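Local coordinates for protein putative transcriptional regulator (PDB 3R0A) that probably regulates transcription by binding DNA through a winged-helix domain of the DnaD N-terminal type, and pairs with a second copy of itself, at the interface of chains A and B. Numbering follows the deposited sequence. Chains: chain A/B, Putative transcriptional regulator.

Contact 1: the interface of chains A and B. Residues chain A 7-10, 12; chain B 10-12, 20, 107.
A:Cys9 and B:Cys20 show how two identical chains can be stitched covalently: their SG atoms lie 2.0 Å apart in an interchain disulfide. A:Cys9 sits at a hairpin turn, whereas B:Cys20 lies on helix 14-22 and holds its sulfur anti to the backbone N (chi1 -174°), reaching away from the helix. Next to the sulfur bridge, A:Ala8 lies on B:Trp107, its CA over one face of the six-membered ring, 3.9 Å from the centroid. B:Trp107 also turns its CE3 rim onto a face of the A:Phe7 ring, CE3 to CE2 3.7 Å, the planes inclined at 74°. Farther along, A:Lys10 extends past the B:Phe12 ring, and its terminal amine NZ donates to the backbone O of B:Glu11 at 2.8 Å, nearly along the C=O axis. B:Lys10 is instead bent, its CD packing 3.4 Å from CE1 of A:Phe12, so these twin side chains depart from the two-fold symmetry that the interface otherwise follows. The two Phe12 rings meet tip to tip, CZ to CZ 3.8 Å, each at the other's edge. Behind this shell, the turn between strands 4-7 and 10-13 positions the contacts: A:Ala8 and A:Cys9 both adopt left-handed backbone conformations, which present the methyl and the sulfur to chain B. The site clasps the hairpin of one chain against the other and, with its twin, ties the two chains of this dimer together covalently, which suggests a lasting pair.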
ATOM      1  N   PHE A   7       4.617   2.097  -4.456  1.00 48.85           N
ATOM      2  CA  PHE A   7       3.362   1.513  -4.039  1.00 46.92           C
ATOM      3  C   PHE A   7       2.270   2.313  -4.713  1.00 45.39           C
ATOM      4  O   PHE A   7       2.334   3.559  -4.748  1.00 45.40           O
ATOM      5  CB  PHE A   7       3.205   1.602  -2.522  1.00 47.93           C
ATOM      6  CG  PHE A   7       2.098   0.770  -2.003  1.00 49.67           C
ATOM      7  CD1 PHE A   7       2.354  -0.504  -1.514  1.00 51.42           C
ATOM      8  CD2 PHE A   7       0.785   1.221  -2.076  1.00 53.01           C
ATOM      9  CE1 PHE A   7       1.327  -1.310  -1.057  1.00 52.67           C
ATOM     10  CE2 PHE A   7      -0.267   0.418  -1.634  1.00 54.31           C
ATOM     11  CZ  PHE A   7       0.011  -0.858  -1.105  1.00 53.44           C
ATOM     12  N   ALA A   8       1.261   1.622  -5.233  1.00 43.09           N
ATOM     13  CA  ALA A   8       0.182   2.289  -5.984  1.00 41.66           C
ATOM     14  C   ALA A   8       0.703   3.396  -6.919  1.00 40.36           C
ATOM     15  O   ALA A   8       0.270   4.551  -6.831  1.00 39.30           O
ATOM     16  CB  ALA A   8      -0.837   2.855  -5.040  1.00 41.69           C
ATOM     17  N   CYS A   9       1.662   3.036  -7.776  1.00 39.26           N
ATOM     18  CA  CYS A   9       2.257   3.963  -8.765  1.00 37.69           C
ATOM     19  C   CYS A   9       2.877   5.264  -8.197  1.00 38.77           C
ATOM     20  O   CYS A   9       2.972   6.279  -8.898  1.00 37.95           O
ATOM     21  CB  CYS A   9       1.237   4.289  -9.857  1.00 37.33           C
ATOM     22  SG  CYS A   9       0.660   2.857 -10.814  1.00 31.42           S
ATOM     23  N   LYS A  10       3.299   5.250  -6.932  1.00 39.59           N
ATOM     24  CA  LYS A  10       4.059   6.386  -6.393  1.00 40.73           C
ATOM     25  C   LYS A  10       5.346   5.938  -5.708  1.00 40.89           C
ATOM     26  O   LYS A  10       5.440   4.814  -5.215  1.00 40.64           O
ATOM     27  CB  LYS A  10       3.213   7.245  -5.452  1.00 41.06           C
ATOM     28  CG  LYS A  10       2.571   8.484  -6.115  1.00 44.13           C
ATOM     29  CD  LYS A  10       1.586   9.220  -5.179  1.00 46.31           C
ATOM     30  CE  LYS A  10       0.449   9.929  -5.962  1.00 49.65           C
ATOM     31  NZ  LYS A  10      -0.414  10.849  -5.102  1.00 47.90           N
ATOM     32  N   PHE A  12       8.275   5.930  -2.881  1.00 40.37           N
ATOM     33  CA  PHE A  12       8.530   6.117  -1.463  1.00 39.65           C
ATOM     34  C   PHE A  12       9.961   5.693  -1.180  1.00 39.93           C
ATOM     35  O   PHE A  12      10.432   4.714  -1.756  1.00 39.42           O
ATOM     36  CB  PHE A  12       7.587   5.244  -0.603  1.00 38.99           C
ATOM     37  CG  PHE A  12       6.103   5.474  -0.845  1.00 35.68           C
ATOM     38  CD1 PHE A  12       5.355   6.249   0.049  1.00 32.99           C
ATOM     39  CD2 PHE A  12       5.456   4.881  -1.919  1.00 33.46           C
ATOM     40  CE1 PHE A  12       3.979   6.458  -0.133  1.00 33.77           C
ATOM     41  CE2 PHE A  12       4.069   5.096  -2.137  1.00 35.62           C
ATOM     42  CZ  PHE A  12       3.331   5.888  -1.230  1.00 32.68           C
TER
ATOM     43  N   LYS B  10       0.881   9.205   2.480  1.00 44.58           N
ATOM     44  CA  LYS B  10       0.760   9.985   1.243  1.00 46.23           C
ATOM     45  C   LYS B  10      -0.654   9.985   0.696  1.00 46.83           C
ATOM     46  O   LYS B  10      -1.449   9.095   1.002  1.00 46.95           O
ATOM     47  CB  LYS B  10       1.765   9.553   0.179  1.00 46.59           C
ATOM     48  CG  LYS B  10       3.104  10.288   0.341  1.00 49.25           C
ATOM     49  CD  LYS B  10       4.221   9.786  -0.568  1.00 50.67           C
ATOM     50  CE  LYS B  10       3.941  10.078  -2.034  1.00 52.61           C
ATOM     51  NZ  LYS B  10       3.364   8.875  -2.672  1.00 54.95           N
ATOM     52  N   GLU B  11      -0.949  11.009  -0.106  1.00 47.99           N
ATOM     53  CA  GLU B  11      -2.312  11.364  -0.504  1.00 48.54           C
ATOM     54  C   GLU B  11      -2.658  10.697  -1.818  1.00 47.43           C
ATOM     55  O   GLU B  11      -1.981  10.923  -2.815  1.00 46.79           O
ATOM     56  CB  GLU B  11      -2.429  12.901  -0.695  1.00 49.05           C
ATOM     57  CG  GLU B  11      -2.375  13.776   0.594  1.00 53.42           C
ATOM     58  CD  GLU B  11      -3.684  13.802   1.425  1.00 57.50           C
ATOM     59  OE1 GLU B  11      -3.743  14.621   2.368  1.00 60.78           O
ATOM     60  OE2 GLU B  11      -4.641  13.027   1.166  1.00 59.04           O
ATOM     61  N   PHE B  12      -3.729   9.914  -1.839  1.00 46.89           N
ATOM     62  CA  PHE B  12      -4.161   9.274  -3.107  1.00 46.61           C
ATOM     63  C   PHE B  12      -5.585   9.631  -3.573  1.00 46.95           C
ATOM     64  O   PHE B  12      -6.572   9.430  -2.848  1.00 46.74           O
ATOM     65  CB  PHE B  12      -4.037   7.729  -3.031  1.00 45.35           C
ATOM     66  CG  PHE B  12      -2.621   7.227  -3.004  1.00 42.69           C
ATOM     67  CD1 PHE B  12      -1.974   6.883  -4.185  1.00 39.46           C
ATOM     68  CD2 PHE B  12      -1.930   7.113  -1.795  1.00 39.19           C
ATOM     69  CE1 PHE B  12      -0.669   6.419  -4.180  1.00 40.71           C
ATOM     70  CE2 PHE B  12      -0.620   6.652  -1.766  1.00 40.53           C
ATOM     71  CZ  PHE B  12       0.026   6.298  -2.962  1.00 38.63           C
ATOM     72  N   CYS B  20      -4.104   2.792 -11.608  1.00 33.81           N
ATOM     73  CA  CYS B  20      -2.839   2.089 -11.356  1.00 33.17           C
ATOM     74  C   CYS B  20      -3.038   0.590 -11.389  1.00 32.08           C
ATOM     75  O   CYS B  20      -2.319  -0.133 -12.057  1.00 31.89           O
ATOM     76  CB  CYS B  20      -2.262   2.473  -9.993  1.00 31.80           C
ATOM     77  SG  CYS B  20      -0.615   1.818  -9.636  1.00 32.97           S
ATOM     78  N   TRP B 107       0.461  -5.748  -3.980  1.00 34.76           N
ATOM     79  CA  TRP B 107       1.286  -4.558  -3.700  1.00 34.49           C
ATOM     80  C   TRP B 107       1.784  -4.624  -2.266  1.00 34.42           C
ATOM     81  O   TRP B 107       2.965  -4.370  -1.984  1.00 33.87           O
ATOM     82  CB  TRP B 107       0.465  -3.291  -3.836  1.00 34.76           C
ATOM     83  CG  TRP B 107      -0.013  -2.936  -5.211  1.00 34.81           C
ATOM     84  CD1 TRP B 107       0.409  -3.468  -6.408  1.00 35.09           C
ATOM     85  CD2 TRP B 107      -0.967  -1.922  -5.537  1.00 33.55           C
ATOM     86  NE1 TRP B 107      -0.250  -2.870  -7.449  1.00 36.56           N
ATOM     87  CE2 TRP B 107      -1.097  -1.909  -6.945  1.00 36.17           C
ATOM     88  CE3 TRP B 107      -1.714  -1.012  -4.777  1.00 34.47           C
ATOM     89  CZ2 TRP B 107      -1.955  -1.028  -7.610  1.00 34.46           C
ATOM     90  CZ3 TRP B 107      -2.585  -0.142  -5.439  1.00 35.43           C
ATOM     91  CH2 TRP B 107      -2.676  -0.143  -6.848  1.00 34.44           C
TER

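Contact 2: the interface of chains A and B. Residues chain A 5, 7, 14, 17, 104; chain B 111, 114-115.
The carboxylate of B:Glu114 meets a methyl group rather than a polar partner: its OE2 lies 3.4 Å from CG2 of A:Ile5, a van der Waals touch, and the patch as a whole is held by apolar packing. B:Glu114 is bent at chi2 (-94°), which lays the chain along A:Ile5, the two side chains running antiparallel, side by side; CG of the glutamate is 3.7 Å from the same methyl. A:Ile5 divides its work between two branches. CG2 stands beside the backbone N and serves the glutamate, while CG1 takes the crowded position between N and the carbonyl carbon (chi1 46°) and sends CD1 toward B:Leu111, whose CD2 it meets at 3.9 Å.

B:Leu111 is the hub, with its two methyls turned to different neighbours. CD1 stands 3.6 Å from CD1 of A:Phe7, beyond the ring's rim and displaced to the side of its plane opposite B:Trp107. The same methyl touches CG1 of A:Val104 at 4.1 Å, and CD2 lies 4.0 Å from CG1 of A:Val17. An alanine here would lack both branches and would probably open a gap among A:Ile5, A:Phe7, A:Val17 and A:Val104, leaving the phenylalanine ring less supported and freer to shift on that side. One residue beyond the glutamate, B:Leu115 passes alongside A:Val14, CD1 to CG1 3.9 Å, the contact being made by the CG1 branch of the valine.

In the fold, the long helix 93-119 of chain B supplies its whole side of the patch. Chain A answers with strand 4-7, helix 14-22 and the corresponding helix 93-113, so that the C-terminal part of one chain's long helix packs against the other's N-terminal strand and short helix, and against its long helix.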
ATOM      1  N   ILE A   5      10.977   2.437  -3.038  1.00 56.43           N
ATOM      2  CA  ILE A   5       9.932   1.557  -3.526  1.00 54.86           C
ATOM      3  C   ILE A   5       8.762   2.340  -4.125  1.00 53.80           C
ATOM      4  O   ILE A   5       8.515   3.512  -3.803  1.00 52.66           O
ATOM      5  CB  ILE A   5       9.416   0.558  -2.457  1.00 54.75           C
ATOM      6  CG1 ILE A   5       9.144   1.255  -1.119  1.00 55.38           C
ATOM      7  CG2 ILE A   5      10.399  -0.555  -2.269  1.00 55.49           C
ATOM      8  CD1 ILE A   5       7.716   1.757  -0.962  1.00 56.95           C
ATOM      9  N   PHE A   7       4.617   2.097  -4.456  1.00 48.85           N
ATOM     10  CA  PHE A   7       3.362   1.513  -4.039  1.00 46.92           C
ATOM     11  C   PHE A   7       2.270   2.313  -4.713  1.00 45.39           C
ATOM     12  O   PHE A   7       2.334   3.559  -4.748  1.00 45.40           O
ATOM     13  CB  PHE A   7       3.205   1.602  -2.522  1.00 47.93           C
ATOM     14  CG  PHE A   7       2.098   0.770  -2.003  1.00 49.67           C
ATOM     15  CD1 PHE A   7       2.354  -0.504  -1.514  1.00 51.42           C
ATOM     16  CD2 PHE A   7       0.785   1.221  -2.076  1.00 53.01           C
ATOM     17  CE1 PHE A   7       1.327  -1.310  -1.057  1.00 52.67           C
ATOM     18  CE2 PHE A   7      -0.267   0.418  -1.634  1.00 54.31           C
ATOM     19  CZ  PHE A   7       0.011  -0.858  -1.105  1.00 53.44           C
ATOM     20  N   VAL A  14      11.878   3.603   1.248  1.00 40.43           N
ATOM     21  CA  VAL A  14      11.455   2.544   2.152  1.00 40.66           C
ATOM     22  C   VAL A  14      11.472   2.945   3.624  1.00 40.95           C
ATOM     23  O   VAL A  14      10.671   2.437   4.404  1.00 40.96           O
ATOM     24  CB  VAL A  14      12.265   1.284   1.921  1.00 40.94           C
ATOM     25  CG1 VAL A  14      11.587   0.080   2.590  1.00 41.80           C
ATOM     26  CG2 VAL A  14      12.343   1.044   0.421  1.00 40.29           C
ATOM     27  N   VAL A  17       8.630   4.799   4.782  1.00 35.24           N
ATOM     28  CA  VAL A  17       7.517   3.883   4.918  1.00 34.79           C
ATOM     29  C   VAL A  17       7.539   3.228   6.286  1.00 34.73           C
ATOM     30  O   VAL A  17       6.486   3.003   6.889  1.00 34.78           O
ATOM     31  CB  VAL A  17       7.513   2.838   3.783  1.00 34.86           C
ATOM     32  CG1 VAL A  17       6.513   1.752   4.043  1.00 34.44           C
ATOM     33  CG2 VAL A  17       7.206   3.508   2.448  1.00 34.40           C
ATOM     34  N   VAL A 104       1.054  -2.699   7.393  1.00 35.85           N
ATOM     35  CA  VAL A 104       0.971  -2.443   5.961  1.00 35.43           C
ATOM     36  C   VAL A 104      -0.272  -3.122   5.416  1.00 36.30           C
ATOM     37  O   VAL A 104      -0.919  -2.615   4.517  1.00 36.94           O
ATOM     38  CB  VAL A 104       2.212  -2.908   5.222  1.00 35.82           C
ATOM     39  CG1 VAL A 104       1.888  -3.213   3.725  1.00 35.36           C
ATOM     40  CG2 VAL A 104       3.343  -1.896   5.384  1.00 32.65           C
TER
ATOM     41  N   LEU B 111       5.823  -4.939  -1.121  1.00 45.52           N
ATOM     42  CA  LEU B 111       6.353  -3.996  -0.114  1.00 46.54           C
ATOM     43  C   LEU B 111       6.837  -4.802   1.112  1.00 47.48           C
ATOM     44  O   LEU B 111       7.856  -4.482   1.728  1.00 47.02           O
ATOM     45  CB  LEU B 111       5.262  -2.995   0.312  1.00 46.60           C
ATOM     46  CG  LEU B 111       5.531  -1.514   0.674  1.00 47.28           C
ATOM     47  CD1 LEU B 111       4.357  -0.913   1.463  1.00 46.69           C
ATOM     48  CD2 LEU B 111       6.826  -1.231   1.392  1.00 46.41           C
ATOM     49  N   GLU B 114      10.256  -6.346   0.261  1.00 54.46           N
ATOM     50  CA  GLU B 114      11.230  -5.274   0.187  1.00 56.67           C
ATOM     51  C   GLU B 114      11.683  -4.811   1.552  1.00 57.68           C
ATOM     52  O   GLU B 114      12.836  -4.424   1.724  1.00 58.02           O
ATOM     53  CB  GLU B 114      10.705  -4.111  -0.631  1.00 56.35           C
ATOM     54  CG  GLU B 114      11.151  -4.160  -2.091  1.00 59.25           C
ATOM     55  CD  GLU B 114      12.426  -3.342  -2.376  1.00 62.91           C
ATOM     56  OE1 GLU B 114      13.276  -3.147  -1.472  1.00 63.46           O
ATOM     57  OE2 GLU B 114      12.572  -2.867  -3.528  1.00 66.04           O
ATOM     58  N   LEU B 115      10.793  -4.874   2.527  1.00 58.99           N
ATOM     59  CA  LEU B 115      11.166  -4.512   3.883  1.00 60.94           C
ATOM     60  C   LEU B 115      12.127  -5.481   4.574  1.00 62.00           C
ATOM     61  O   LEU B 115      12.840  -5.084   5.483  1.00 62.35           O
ATOM     62  CB  LEU B 115       9.935  -4.267   4.739  1.00 60.76           C
ATOM     63  CG  LEU B 115       9.572  -2.787   4.826  1.00 60.97           C
ATOM     64  CD1 LEU B 115       8.687  -2.342   3.693  1.00 61.30           C
ATOM     65  CD2 LEU B 115       8.883  -2.535   6.131  1.00 62.38           C
TER

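Contact 1 and contact 2 are neighbouring parts of one two-fold interface, the centres of their C-alpha atoms about 10 Å apart. A:Phe7 belongs to both, lodged between B:Trp107 and B:Leu111, which lie about one turn apart on helix 93-119 of chain B. Strand 4-7 of chain A likewise runs through both. Contact 1 contributes a disulfide and a hydrogen bond, contact 2 an apolar seam farther along the same helix. With their twins they interlock the N-terminal hairpins and long helices of the two chains, an exchange that suits a stable dimer holding the remaining domains at its opposite ends.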